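Local coordinates for putative uncharacterized protein (Cricetid herpesvirus 2, PDB 4ZKQ) that binds chemokines and probably acts as a viral decoy receptor that keeps them from host chemokine receptors, at residues Q24-R29 / K382-T387; G142-L147 / F168-G173; F295-F300 / M359-D364. All blocks are in the same frame, centred on the assembly; numbering follows the deposited sequence.

Contact 1. Residues Q24-R29 / K382-T387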
ATOM      1  N   GLN A  24      -3.342   8.719   7.976  1.00  9.68           N
ATOM      2  CA  GLN A  24      -3.048   7.365   8.418  1.00 12.06           C
ATOM      3  C   GLN A  24      -2.792   7.285   9.915  1.00 16.07           C
ATOM      4  O   GLN A  24      -2.311   8.243  10.527  1.00 10.82           O
ATOM      5  CB  GLN A  24      -1.849   6.808   7.650  1.00 13.17           C
ATOM      6  CG  GLN A  24      -0.539   7.565   7.866  1.00 12.33           C
ATOM      7  CD  GLN A  24       0.633   6.899   7.179  1.00 13.35           C
ATOM      8  OE1 GLN A  24       0.533   6.481   6.029  1.00 14.37           O
ATOM      9  NE2 GLN A  24       1.752   6.788   7.886  1.00 14.46           N
ATOM     10  N   ASP A  25      -3.168   6.144  10.487  1.00 11.54           N
ATOM     11  CA  ASP A  25      -2.777   5.750  11.837  1.00 12.47           C
ATOM     12  C   ASP A  25      -1.819   4.581  11.751  1.00 14.47           C
ATOM     13  O   ASP A  25      -2.035   3.668  10.947  1.00 14.12           O
ATOM     14  CB  ASP A  25      -3.980   5.315  12.676  1.00 10.90           C
ATOM     15  CG  ASP A  25      -4.934   6.453  12.983  1.00 15.99           C
ATOM     16  OD1 ASP A  25      -4.497   7.620  12.984  1.00 18.94           O
ATOM     17  OD2 ASP A  25      -6.122   6.166  13.233  1.00 17.39           O
ATOM     18  N   ILE A  26      -0.782   4.588  12.584  1.00 12.73           N
ATOM     19  CA  ILE A  26      -0.029   3.366  12.851  1.00 12.62           C
ATOM     20  C   ILE A  26      -0.726   2.639  13.995  1.00 13.77           C
ATOM     21  O   ILE A  26      -1.048   3.243  15.017  1.00 14.00           O
ATOM     22  CB  ILE A  26       1.438   3.642  13.231  1.00 11.10           C
ATOM     23  CG1 ILE A  26       2.063   4.633  12.252  1.00 12.44           C
ATOM     24  CG2 ILE A  26       2.237   2.330  13.287  1.00 13.58           C
ATOM     25  CD1 ILE A  26       1.990   4.194  10.801  1.00 13.25           C
ATOM     26  N   LEU A  27      -0.961   1.347  13.822  1.00 11.91           N
ATOM     27  CA  LEU A  27      -1.714   0.587  14.810  1.00 14.85           C
ATOM     28  C   LEU A  27      -0.757  -0.259  15.636  1.00 17.56           C
ATOM     29  O   LEU A  27       0.414  -0.408  15.291  1.00 18.83           O
ATOM     30  CB  LEU A  27      -2.769  -0.284  14.122  1.00  9.56           C
ATOM     31  CG  LEU A  27      -3.759   0.508  13.255  1.00 12.46           C
ATOM     32  CD1 LEU A  27      -4.593  -0.409  12.357  1.00 15.82           C
ATOM     33  CD2 LEU A  27      -4.674   1.382  14.097  1.00 15.25           C
ATOM     34  N   PHE A  28      -1.265  -0.807  16.733  1.00 16.78           N
ATOM     35  CA  PHE A  28      -0.465  -1.654  17.606  1.00 16.97           C
ATOM     36  C   PHE A  28      -1.241  -2.928  17.905  1.00 20.30           C
ATOM     37  O   PHE A  28      -1.880  -3.040  18.947  1.00 15.49           O
ATOM     38  CB  PHE A  28      -0.124  -0.895  18.900  1.00 18.97           C
ATOM     39  CG  PHE A  28       0.995  -1.505  19.712  1.00 21.83           C
ATOM     40  CD1 PHE A  28       1.870  -2.429  19.165  1.00 23.97           C
ATOM     41  CD2 PHE A  28       1.163  -1.143  21.039  1.00 30.92           C
ATOM     42  CE1 PHE A  28       2.890  -2.975  19.924  1.00 28.18           C
ATOM     43  CE2 PHE A  28       2.180  -1.688  21.798  1.00 29.44           C
ATOM     44  CZ  PHE A  28       3.040  -2.604  21.241  1.00 21.50           C
ATOM     45  N   ARG A  29      -1.209  -3.895  16.993  1.00 15.16           N
ATOM     46  CA  ARG A  29      -2.026  -5.079  17.192  1.00 11.03           C
ATOM     47  C   ARG A  29      -1.361  -6.008  18.208  1.00 16.24           C
ATOM     48  O   ARG A  29      -0.138  -6.030  18.368  1.00 16.06           O
ATOM     49  CB  ARG A  29      -2.294  -5.812  15.877  1.00 17.92           C
ATOM     50  CG  ARG A  29      -1.097  -6.347  15.159  1.00 15.72           C
ATOM     51  CD  ARG A  29      -1.589  -7.048  13.906  1.00 18.20           C
ATOM     52  NE  ARG A  29      -0.561  -7.192  12.881  1.00 13.15           N
ATOM     53  CZ  ARG A  29      -0.330  -8.296  12.173  1.00 13.28           C
ATOM     54  NH1 ARG A  29      -1.025  -9.414  12.374  1.00 12.14           N
ATOM     55  NH2 ARG A  29       0.619  -8.282  11.252  1.00 12.69           N
ATOM     56  N   LYS A 382      11.971   2.697   5.392  1.00 12.34           N
ATOM     57  CA  LYS A 382      10.989   3.727   5.683  1.00 17.53           C
ATOM     58  C   LYS A 382      10.532   3.583   7.125  1.00 14.18           C
ATOM     59  O   LYS A 382      10.293   2.480   7.608  1.00 17.07           O
ATOM     60  CB  LYS A 382       9.792   3.648   4.735  1.00 17.84           C
ATOM     61  CG  LYS A 382       8.753   4.734   5.007  1.00 18.84           C
ATOM     62  CD  LYS A 382       7.714   4.849   3.904  1.00 23.54           C
ATOM     63  CE  LYS A 382       6.847   3.615   3.819  1.00 27.60           C
ATOM     64  NZ  LYS A 382       5.693   3.825   2.897  1.00 23.23           N
ATOM     65  N   MET A 383      10.440   4.718   7.801  1.00 13.01           N
ATOM     66  CA  MET A 383       9.958   4.782   9.170  1.00 14.28           C
ATOM     67  C   MET A 383       8.901   5.875   9.213  1.00 16.44           C
ATOM     68  O   MET A 383       9.126   6.978   8.717  1.00 15.44           O
ATOM     69  CB  MET A 383      11.105   5.066  10.140  1.00 18.50           C
ATOM     70  CG  MET A 383      12.191   3.992  10.135  1.00 20.49           C
ATOM     71  SD  MET A 383      13.500   4.267  11.346  1.00 22.98           S
ATOM     72  CE  MET A 383      12.606   4.055  12.885  1.00 25.84           C
ATOM     73  N   GLU A 384       7.739   5.562   9.774  1.00 14.36           N
ATOM     74  CA  GLU A 384       6.610   6.481   9.723  1.00 13.29           C
ATOM     75  C   GLU A 384       5.747   6.422  10.973  1.00 13.20           C
ATOM     76  O   GLU A 384       5.537   5.359  11.560  1.00 12.53           O
ATOM     77  CB  GLU A 384       5.737   6.184   8.499  1.00 15.94           C
ATOM     78  CG  GLU A 384       5.226   4.755   8.446  1.00 12.11           C
ATOM     79  CD  GLU A 384       4.566   4.404   7.126  1.00 15.38           C
ATOM     80  OE1 GLU A 384       3.823   5.246   6.589  1.00 13.79           O
ATOM     81  OE2 GLU A 384       4.784   3.277   6.631  1.00 20.32           O
ATOM     82  N   SER A 385       5.255   7.592  11.356  1.00 14.26           N
ATOM     83  CA  SER A 385       4.192   7.725  12.331  1.00 13.76           C
ATOM     84  C   SER A 385       2.919   8.043  11.573  1.00 14.71           C
ATOM     85  O   SER A 385       2.859   7.866  10.361  1.00 12.96           O
ATOM     86  CB  SER A 385       4.512   8.829  13.332  1.00 14.56           C
ATOM     87  OG  SER A 385       4.635  10.067  12.661  1.00 12.79           O
ATOM     88  N   GLY A 386       1.913   8.529  12.283  1.00 13.36           N
ATOM     89  CA  GLY A 386       0.684   8.964  11.647  1.00 12.18           C
ATOM     90  C   GLY A 386       0.834  10.253  10.864  1.00 17.69           C
ATOM     91  O   GLY A 386       0.067  10.506   9.934  1.00 17.67           O
ATOM     92  N   THR A 387       1.828  11.064  11.227  1.00 14.19           N
ATOM     93  CA  THR A 387       1.960  12.417  10.691  1.00 16.60           C
ATOM     94  C   THR A 387       3.298  12.702   9.996  1.00 14.43           C
ATOM     95  O   THR A 387       3.439  13.731   9.332  1.00 16.38           O
ATOM     96  CB  THR A 387       1.782  13.452  11.808  1.00 19.98           C
ATOM     97  OG1 THR A 387       2.741  13.201  12.841  1.00 17.90           O
ATOM     98  CG2 THR A 387       0.380  13.373  12.390  1.00 21.11           C
TER
HETATM   99  O   HOH W   1      -1.400  10.940   7.893  1.00 15.84           O

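Contact 2. Residues G142-L147 / F168-G173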
ATOM      1  N   GLY A 142      -0.747  -9.478  -6.172  1.00 13.87           N
ATOM      2  CA  GLY A 142      -0.152  -8.523  -7.085  1.00 21.99           C
ATOM      3  C   GLY A 142       0.870  -7.660  -6.395  1.00 22.16           C
ATOM      4  O   GLY A 142       1.160  -7.850  -5.215  1.00 22.56           O
ATOM      5  N   THR A 143       1.416  -6.702  -7.131  1.00 31.16           N
ATOM      6  CA  THR A 143       2.396  -5.792  -6.566  1.00 31.62           C
ATOM      7  C   THR A 143       1.684  -4.671  -5.843  1.00 25.58           C
ATOM      8  O   THR A 143       0.459  -4.560  -5.914  1.00 27.77           O
ATOM      9  CB  THR A 143       3.309  -5.188  -7.640  1.00 22.96           C
ATOM     10  OG1 THR A 143       2.549  -4.278  -8.448  1.00 27.66           O
ATOM     11  CG2 THR A 143       3.912  -6.270  -8.505  1.00 30.02           C
ATOM     12  N   GLU A 144       2.460  -3.834  -5.158  1.00 32.65           N
ATOM     13  CA  GLU A 144       1.931  -2.660  -4.464  1.00 26.03           C
ATOM     14  C   GLU A 144       1.116  -1.722  -5.326  1.00 24.08           C
ATOM     15  O   GLU A 144       0.221  -1.038  -4.826  1.00 20.63           O
ATOM     16  CB  GLU A 144       3.060  -1.828  -3.875  1.00 39.49           C
ATOM     17  CG  GLU A 144       3.676  -2.366  -2.623  1.00 68.79           C
ATOM     18  CD  GLU A 144       4.570  -1.337  -1.975  1.00 61.30           C
ATOM     19  OE1 GLU A 144       4.743  -0.236  -2.551  1.00 43.66           O
ATOM     20  OE2 GLU A 144       5.106  -1.633  -0.893  1.00 47.04           O
ATOM     21  N   GLU A 145       1.464  -1.655  -6.606  1.00 22.39           N
ATOM     22  CA  GLU A 145       0.858  -0.702  -7.528  1.00 31.54           C
ATOM     23  C   GLU A 145      -0.470  -1.193  -8.097  1.00 23.44           C
ATOM     24  O   GLU A 145      -1.145  -0.471  -8.835  1.00 21.23           O
ATOM     25  CB  GLU A 145       1.835  -0.409  -8.670  1.00 35.88           C
ATOM     26  CG  GLU A 145       3.275  -0.238  -8.206  1.00 33.73           C
ATOM     27  CD  GLU A 145       4.138   0.462  -9.232  1.00 36.32           C
ATOM     28  OE1 GLU A 145       4.893  -0.229  -9.946  1.00 42.08           O
ATOM     29  OE2 GLU A 145       4.058   1.705  -9.322  1.00 39.12           O
ATOM     30  N   SER A 146      -0.853  -2.415  -7.750  1.00 18.33           N
ATOM     31  CA  SER A 146      -2.058  -3.009  -8.317  1.00 18.22           C
ATOM     32  C   SER A 146      -3.314  -2.343  -7.802  1.00 17.22           C
ATOM     33  O   SER A 146      -3.276  -1.560  -6.852  1.00 16.04           O
ATOM     34  CB  SER A 146      -2.105  -4.508  -8.015  1.00 16.69           C
ATOM     35  OG  SER A 146      -0.944  -5.140  -8.504  1.00 24.78           O
ATOM     36  N   LEU A 147      -4.431  -2.670  -8.445  1.00 15.30           N
ATOM     37  CA  LEU A 147      -5.699  -2.018  -8.182  1.00 16.31           C
ATOM     38  C   LEU A 147      -6.809  -3.023  -7.953  1.00 15.84           C
ATOM     39  O   LEU A 147      -6.762  -4.148  -8.447  1.00 16.40           O
ATOM     40  CB  LEU A 147      -6.076  -1.115  -9.353  1.00 18.18           C
ATOM     41  CG  LEU A 147      -4.990  -0.175  -9.861  1.00 20.59           C
ATOM     42  CD1 LEU A 147      -5.471   0.482 -11.137  1.00 22.17           C
ATOM     43  CD2 LEU A 147      -4.637   0.862  -8.805  1.00 18.95           C
ATOM     44  N   PHE A 168      -3.674  -5.234   2.705  1.00 11.60           N
ATOM     45  CA  PHE A 168      -2.551  -5.655   1.868  1.00 12.09           C
ATOM     46  C   PHE A 168      -1.444  -6.240   2.736  1.00 12.31           C
ATOM     47  O   PHE A 168      -0.811  -5.529   3.526  1.00 12.68           O
ATOM     48  CB  PHE A 168      -2.021  -4.474   1.051  1.00 14.20           C
ATOM     49  CG  PHE A 168      -0.990  -4.854   0.016  1.00 12.06           C
ATOM     50  CD1 PHE A 168      -1.372  -5.404  -1.197  1.00 17.45           C
ATOM     51  CD2 PHE A 168       0.353  -4.638   0.246  1.00 16.47           C
ATOM     52  CE1 PHE A 168      -0.423  -5.750  -2.153  1.00 22.92           C
ATOM     53  CE2 PHE A 168       1.303  -4.980  -0.703  1.00 20.93           C
ATOM     54  CZ  PHE A 168       0.915  -5.537  -1.901  1.00 19.12           C
ATOM     55  N   LYS A 169      -1.236  -7.545   2.618  1.00 13.99           N
ATOM     56  CA  LYS A 169      -0.160  -8.203   3.347  1.00 16.06           C
ATOM     57  C   LYS A 169       1.106  -8.118   2.518  1.00 14.35           C
ATOM     58  O   LYS A 169       1.236  -8.780   1.486  1.00 13.27           O
ATOM     59  CB  LYS A 169      -0.493  -9.659   3.673  1.00 15.70           C
ATOM     60  CG  LYS A 169       0.516 -10.257   4.640  1.00 20.64           C
ATOM     61  CD  LYS A 169       0.123 -11.627   5.141  1.00 33.30           C
ATOM     62  CE  LYS A 169       0.915 -11.977   6.396  1.00 35.67           C
ATOM     63  NZ  LYS A 169       0.562 -13.319   6.935  1.00 52.04           N
ATOM     64  N   GLU A 170       2.022  -7.265   2.960  1.00 12.10           N
ATOM     65  CA  GLU A 170       3.280  -7.060   2.268  1.00 18.97           C
ATOM     66  C   GLU A 170       4.174  -8.278   2.365  1.00 19.96           C
ATOM     67  O   GLU A 170       3.966  -9.175   3.190  1.00 14.62           O
ATOM     68  CB  GLU A 170       4.019  -5.843   2.837  1.00 18.00           C
ATOM     69  CG  GLU A 170       3.285  -4.539   2.628  1.00 20.17           C
ATOM     70  CD  GLU A 170       4.105  -3.322   3.022  1.00 22.44           C
ATOM     71  OE1 GLU A 170       5.075  -3.478   3.787  1.00 25.72           O
ATOM     72  OE2 GLU A 170       3.774  -2.208   2.567  1.00 33.17           O
ATOM     73  N   LEU A 171       5.189  -8.291   1.516  1.00 20.29           N
ATOM     74  CA  LEU A 171       6.181  -9.353   1.541  1.00 23.29           C
ATOM     75  C   LEU A 171       6.772  -9.470   2.946  1.00 20.66           C
ATOM     76  O   LEU A 171       7.034 -10.566   3.435  1.00 22.11           O
ATOM     77  CB  LEU A 171       7.263  -9.076   0.495  1.00 28.96           C
ATOM     78  CG  LEU A 171       8.358 -10.121   0.306  1.00 48.14           C
ATOM     79  CD1 LEU A 171       7.777 -11.448  -0.166  1.00 29.83           C
ATOM     80  CD2 LEU A 171       9.375  -9.589  -0.686  1.00 43.66           C
ATOM     81  N   SER A 172       6.941  -8.331   3.609  1.00 18.36           N
ATOM     82  CA  SER A 172       7.431  -8.308   4.985  1.00 17.67           C
ATOM     83  C   SER A 172       6.521  -9.040   5.970  1.00 25.07           C
ATOM     84  O   SER A 172       6.961  -9.449   7.041  1.00 22.87           O
ATOM     85  CB  SER A 172       7.578  -6.871   5.463  1.00 18.08           C
ATOM     86  OG  SER A 172       6.294  -6.281   5.597  1.00 15.95           O
ATOM     87  N   GLY A 173       5.246  -9.161   5.615  1.00 20.26           N
ATOM     88  CA  GLY A 173       4.235  -9.638   6.543  1.00 20.72           C
ATOM     89  C   GLY A 173       3.428  -8.508   7.162  1.00 16.41           C
ATOM     90  O   GLY A 173       2.417  -8.748   7.824  1.00 17.14           O
TER

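Contact 3. Residues F295-F300 / M359-D364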
ATOM      1  N   PHE A 295      21.821   7.121  11.800  1.00 30.34           N
ATOM      2  CA  PHE A 295      21.337   8.465  11.534  1.00 27.14           C
ATOM      3  C   PHE A 295      20.524   8.952  12.720  1.00 27.25           C
ATOM      4  O   PHE A 295      19.993   8.154  13.498  1.00 26.44           O
ATOM      5  CB  PHE A 295      20.495   8.508  10.256  1.00 28.58           C
ATOM      6  CG  PHE A 295      19.318   7.564  10.268  1.00 26.49           C
ATOM      7  CD1 PHE A 295      18.099   7.960  10.790  1.00 29.24           C
ATOM      8  CD2 PHE A 295      19.433   6.291   9.746  1.00 25.19           C
ATOM      9  CE1 PHE A 295      17.017   7.094  10.798  1.00 27.89           C
ATOM     10  CE2 PHE A 295      18.360   5.419   9.752  1.00 22.49           C
ATOM     11  CZ  PHE A 295      17.151   5.824  10.277  1.00 27.70           C
ATOM     12  N   TYR A 296      20.454  10.268  12.855  1.00 29.59           N
ATOM     13  CA  TYR A 296      19.609  10.912  13.848  1.00 37.45           C
ATOM     14  C   TYR A 296      18.227  11.157  13.252  1.00 33.43           C
ATOM     15  O   TYR A 296      18.097  11.430  12.056  1.00 29.94           O
ATOM     16  CB  TYR A 296      20.243  12.228  14.312  1.00 40.16           C
ATOM     17  CG  TYR A 296      19.280  13.213  14.945  1.00 44.28           C
ATOM     18  CD1 TYR A 296      18.559  14.113  14.166  1.00 42.32           C
ATOM     19  CD2 TYR A 296      19.104  13.256  16.324  1.00 38.34           C
ATOM     20  CE1 TYR A 296      17.682  15.014  14.740  1.00 46.46           C
ATOM     21  CE2 TYR A 296      18.231  14.157  16.907  1.00 39.76           C
ATOM     22  CZ  TYR A 296      17.522  15.033  16.110  1.00 48.22           C
ATOM     23  OH  TYR A 296      16.650  15.932  16.681  1.00 59.84           O
ATOM     24  N   THR A 297      17.197  11.052  14.082  1.00 30.24           N
ATOM     25  CA  THR A 297      15.843  11.382  13.654  1.00 32.90           C
ATOM     26  C   THR A 297      15.009  11.868  14.834  1.00 31.07           C
ATOM     27  O   THR A 297      15.189  11.399  15.957  1.00 31.19           O
ATOM     28  CB  THR A 297      15.144  10.168  12.997  1.00 31.38           C
ATOM     29  OG1 THR A 297      13.786  10.502  12.687  1.00 32.80           O
ATOM     30  CG2 THR A 297      15.165   8.964  13.924  1.00 28.88           C
ATOM     31  N   ASP A 298      14.110  12.813  14.570  1.00 25.89           N
ATOM     32  CA  ASP A 298      13.163  13.286  15.576  1.00 42.08           C
ATOM     33  C   ASP A 298      11.815  12.597  15.401  1.00 33.60           C
ATOM     34  O   ASP A 298      10.819  13.024  15.972  1.00 30.61           O
ATOM     35  CB  ASP A 298      12.987  14.804  15.482  1.00 41.22           C
ATOM     36  CG  ASP A 298      12.411  15.244  14.147  1.00 49.67           C
ATOM     37  OD1 ASP A 298      12.552  14.494  13.158  1.00 51.00           O
ATOM     38  OD2 ASP A 298      11.818  16.339  14.086  1.00 67.37           O
ATOM     39  N   LEU A 299      11.794  11.530  14.611  1.00 28.04           N
ATOM     40  CA  LEU A 299      10.547  10.875  14.253  1.00 31.13           C
ATOM     41  C   LEU A 299       9.773  10.399  15.477  1.00 24.94           C
ATOM     42  O   LEU A 299       8.553  10.530  15.532  1.00 26.89           O
ATOM     43  CB  LEU A 299      10.818   9.692  13.317  1.00 23.71           C
ATOM     44  CG  LEU A 299       9.584   8.890  12.906  1.00 29.57           C
ATOM     45  CD1 LEU A 299       8.677   9.737  12.025  1.00 26.57           C
ATOM     46  CD2 LEU A 299       9.991   7.606  12.204  1.00 26.61           C
ATOM     47  N   PHE A 300      10.476   9.845  16.459  1.00 26.62           N
ATOM     48  CA  PHE A 300       9.798   9.245  17.599  1.00 32.01           C
ATOM     49  C   PHE A 300       9.195  10.295  18.529  1.00 39.03           C
ATOM     50  O   PHE A 300       8.429   9.955  19.428  1.00 38.39           O
ATOM     51  CB  PHE A 300      10.759   8.332  18.360  1.00 31.49           C
ATOM     52  CG  PHE A 300      11.129   7.098  17.598  1.00 28.42           C
ATOM     53  CD1 PHE A 300      10.350   5.959  17.680  1.00 26.66           C
ATOM     54  CD2 PHE A 300      12.238   7.084  16.774  1.00 31.70           C
ATOM     55  CE1 PHE A 300      10.680   4.827  16.965  1.00 22.98           C
ATOM     56  CE2 PHE A 300      12.574   5.952  16.059  1.00 32.72           C
ATOM     57  CZ  PHE A 300      11.792   4.823  16.156  1.00 24.00           C
ATOM     58  N   MET A 359      18.832   9.567  20.190  1.00 40.04           N
ATOM     59  CA  MET A 359      17.861   9.663  19.103  1.00 41.37           C
ATOM     60  C   MET A 359      18.516   9.210  17.806  1.00 28.46           C
ATOM     61  O   MET A 359      18.418   9.874  16.772  1.00 26.61           O
ATOM     62  CB  MET A 359      17.323  11.089  18.981  1.00 38.37           C
ATOM     63  CG  MET A 359      16.542  11.545  20.206  1.00 47.10           C
ATOM     64  SD  MET A 359      16.425  13.335  20.359  1.00 66.60           S
ATOM     65  CE  MET A 359      15.232  13.738  19.086  1.00 45.07           C
ATOM     66  N   THR A 360      19.195   8.073  17.890  1.00 27.76           N
ATOM     67  CA  THR A 360      19.937   7.517  16.771  1.00 34.92           C
ATOM     68  C   THR A 360      19.400   6.145  16.403  1.00 28.88           C
ATOM     69  O   THR A 360      19.274   5.264  17.253  1.00 33.13           O
ATOM     70  CB  THR A 360      21.443   7.401  17.099  1.00 35.51           C
ATOM     71  OG1 THR A 360      21.943   8.684  17.490  1.00 40.09           O
ATOM     72  CG2 THR A 360      22.231   6.903  15.887  1.00 40.21           C
ATOM     73  N   VAL A 361      19.078   5.981  15.128  1.00 28.84           N
ATOM     74  CA  VAL A 361      18.707   4.686  14.593  1.00 21.32           C
ATOM     75  C   VAL A 361      19.949   4.033  14.034  1.00 24.12           C
ATOM     76  O   VAL A 361      20.814   4.710  13.477  1.00 26.80           O
ATOM     77  CB  VAL A 361      17.639   4.799  13.489  1.00 23.64           C
ATOM     78  CG1 VAL A 361      17.346   3.437  12.869  1.00 24.52           C
ATOM     79  CG2 VAL A 361      16.373   5.395  14.043  1.00 23.93           C
ATOM     80  N   ARG A 362      20.027   2.719  14.187  1.00 27.30           N
ATOM     81  CA  ARG A 362      21.054   1.933  13.534  1.00 27.45           C
ATOM     82  C   ARG A 362      20.413   0.824  12.710  1.00 24.45           C
ATOM     83  O   ARG A 362      19.629   0.017  13.221  1.00 27.59           O
ATOM     84  CB  ARG A 362      22.031   1.352  14.558  1.00 33.10           C
ATOM     85  CG  ARG A 362      23.052   0.396  13.957  1.00 38.17           C
ATOM     86  CD  ARG A 362      24.109  -0.022  14.974  1.00 37.40           C
ATOM     87  NE  ARG A 362      24.911  -1.149  14.499  1.00 45.46           N
ATOM     88  CZ  ARG A 362      26.068  -1.529  15.036  1.00 65.99           C
ATOM     89  NH1 ARG A 362      26.580  -0.872  16.069  1.00 83.41           N
ATOM     90  NH2 ARG A 362      26.724  -2.568  14.536  1.00 60.49           N
ATOM     91  N   LEU A 363      20.748   0.814  11.424  1.00 20.89           N
ATOM     92  CA  LEU A 363      20.366  -0.252  10.511  1.00 20.60           C
ATOM     93  C   LEU A 363      21.570  -1.110  10.159  1.00 29.08           C
ATOM     94  O   LEU A 363      22.552  -0.610   9.608  1.00 26.79           O
ATOM     95  CB  LEU A 363      19.762   0.328   9.230  1.00 16.70           C
ATOM     96  CG  LEU A 363      19.407  -0.678   8.133  1.00 23.77           C
ATOM     97  CD1 LEU A 363      18.274  -1.589   8.569  1.00 28.23           C
ATOM     98  CD2 LEU A 363      19.045   0.047   6.850  1.00 25.14           C
ATOM     99  N   ASP A 364      21.488  -2.400  10.472  1.00 25.61           N
ATOM    100  CA  ASP A 364      22.514  -3.355  10.077  1.00 31.45           C
ATOM    101  C   ASP A 364      22.028  -4.162   8.895  1.00 30.66           C
ATOM    102  O   ASP A 364      20.915  -4.689   8.908  1.00 29.62           O
ATOM    103  CB  ASP A 364      22.877  -4.285  11.233  1.00 31.18           C
ATOM    104  CG  ASP A 364      23.388  -3.537  12.438  1.00 34.14           C
ATOM    105  OD1 ASP A 364      24.204  -2.610  12.258  1.00 34.09           O
ATOM    106  OD2 ASP A 364      22.964  -3.867  13.565  1.00 39.62           O
TER

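Contact 1. Residues Q24-R29 / K382-T387
Q24 and I26, on the outermost strand 23-26 of a mixed sheet, meet E384, S385 and G386, where strand 378-384 gives way to the tight connection leading into strand 388-395. The contact illustrates how one side-chain amide can join two sheets. NE2 of Q24 donates twice: to OE1 of E384 at 2.9 Å, nearly straight at 168°, and to the backbone O of S385, also at 2.9 Å but along a more bent path. Both acceptors lie close to the plane of the amide, so the pair of bonds fixes its rotation. The carboxylate is turned differently, and NE2 reaches OE1 from above its plane, 36° out of it. That oxygen also forms a salt bridge with K54, while OE1 of Q24 accepts from K215, so both ends of the amide are held within a buried polar network. The strand edge meets a hairpin connection here, and the backbones touch without pairing as a sheet: O of Q24 lies 3.3 Å from CA of glycine G386, and a water accepts from N of Q24 at 3.0 Å while sitting 2.6 Å from O of G386. I26 lays its side chain against the backbone, CG1, anti to the carbonyl carbon (chi1 -48°), resting 3.6 Å from O of E384, and CD1 meets the aliphatic CG of E384 at 4.0 Å.

Contact 2. Residues G142-L147 / F168-G173
The carbonyl O of T143, which faces the F168 ring obliquely at 4.0 Å from CE1, is the acceptor of a type I turn running from T143 to S146. N of S146 donates to it at 3.1 Å, and OG of S146 lies 3.0 Å from the same O. The backbone from G142 to E144 lines the aromatic side chain. CG of F168 is anti to the backbone N (chi1 -172°), and the ring lies beside the turn, where CE1 is also 4.0 Å from O of G142, an atom at the ring edge and near its plane. CZ meets CA of E144, and CE2 meets CG of that glutamate, whose side chain crosses F168 at about a right angle. The extended chain of E144 then carries its carboxylate to that of E170, leaving the two OE2 atoms 3.8 Å apart and the carboxylate planes 24° from parallel. Such closeness of like charges may raise the proton affinity of the pair, probably less for E144, whose two oxygens accept from the backbone N-H groups of T80 and C81. The segments do not pair directly: strands 132-143 and 161-169 flank strand 85-94, to which G142 and K169 bond through G86 and R87, while beyond the turn L147 enters a second sheet and packs against strands 233-244 and 260-263.

Contact 3. Residues F295-F300 / M359-D364
One face of the F295 ring is covered by V361, whose CB sits 3.8 Å from the ring centroid and 27° off the normal, a CH-pi contact displaced toward the rim; the nearest ring atom, CZ, is 3.4 Å from that CB. The two side chains point the same way, the valine methyls reaching past the rim on that side, with CG1 near CZ and CG2 near CE1. R392 adds a cation-pi interaction to F295. CG2 of V361 also meets the F300 ring at its edge, while F300 stacks on Y354. Y296, which shares the other face of the sheet with T360, lies side by side with M359 in a Met-aromatic contact: the sulfur is oblique to the ring, 5.3 Å from its centroid, and the bend at chi3 (74°) brings CE to within 3.6 Å of OH of Y296. Within strand 360-366, NE of R362 donates in plane to the syn lone pair of D364 OD1 at 2.8 Å.

Between the two faces the backbones pair in antiparallel fashion. F295 and V361 form a hydrogen-bonded pair, N of V361 donating to O of F295 at 2.9 Å and N of F295 returning a bond to O of V361. Y296 and T360 make the adjoining non-hydrogen-bonded pair. N of T297 extends the pairing to O of M359 at 3.2 Å; beyond it, OG1 of T297 accepts from N of L299 in an ST turn and also bonds to E390. M359, with a left-handed helical backbone, and T360 together form a G1 beta bulge against the hairpin neighbour, strand 350-355. F295 packs on strands 378-384 and 388-395 of another sheet while V361 fills in beside L352 and Y354, an arrangement consistent with sheets packed face to face, as in a beta sandwich.

The three contacts show chemistry following place in the fold. Contacts 1 and 2 are buried, contact 2 the nearer to the middle of the chain. Both reach the same mixed sheet, contact 1 through strand 23-26 alone, its other half belonging to the sheet of strand 378-384; R29 of contact 1 packs near G173 of contact 2, and both place polar or charged side chains in the interior. Contact 3, farther out and partly buried, is true strand pairing, with an aromatic-aliphatic inner face and a more exposed outer one. Contacts 1 and 3 share a boundary: M383 packs on L299 and F300, and T302 bonds to both S385 and L299. Contact 2 does not touch contact 3.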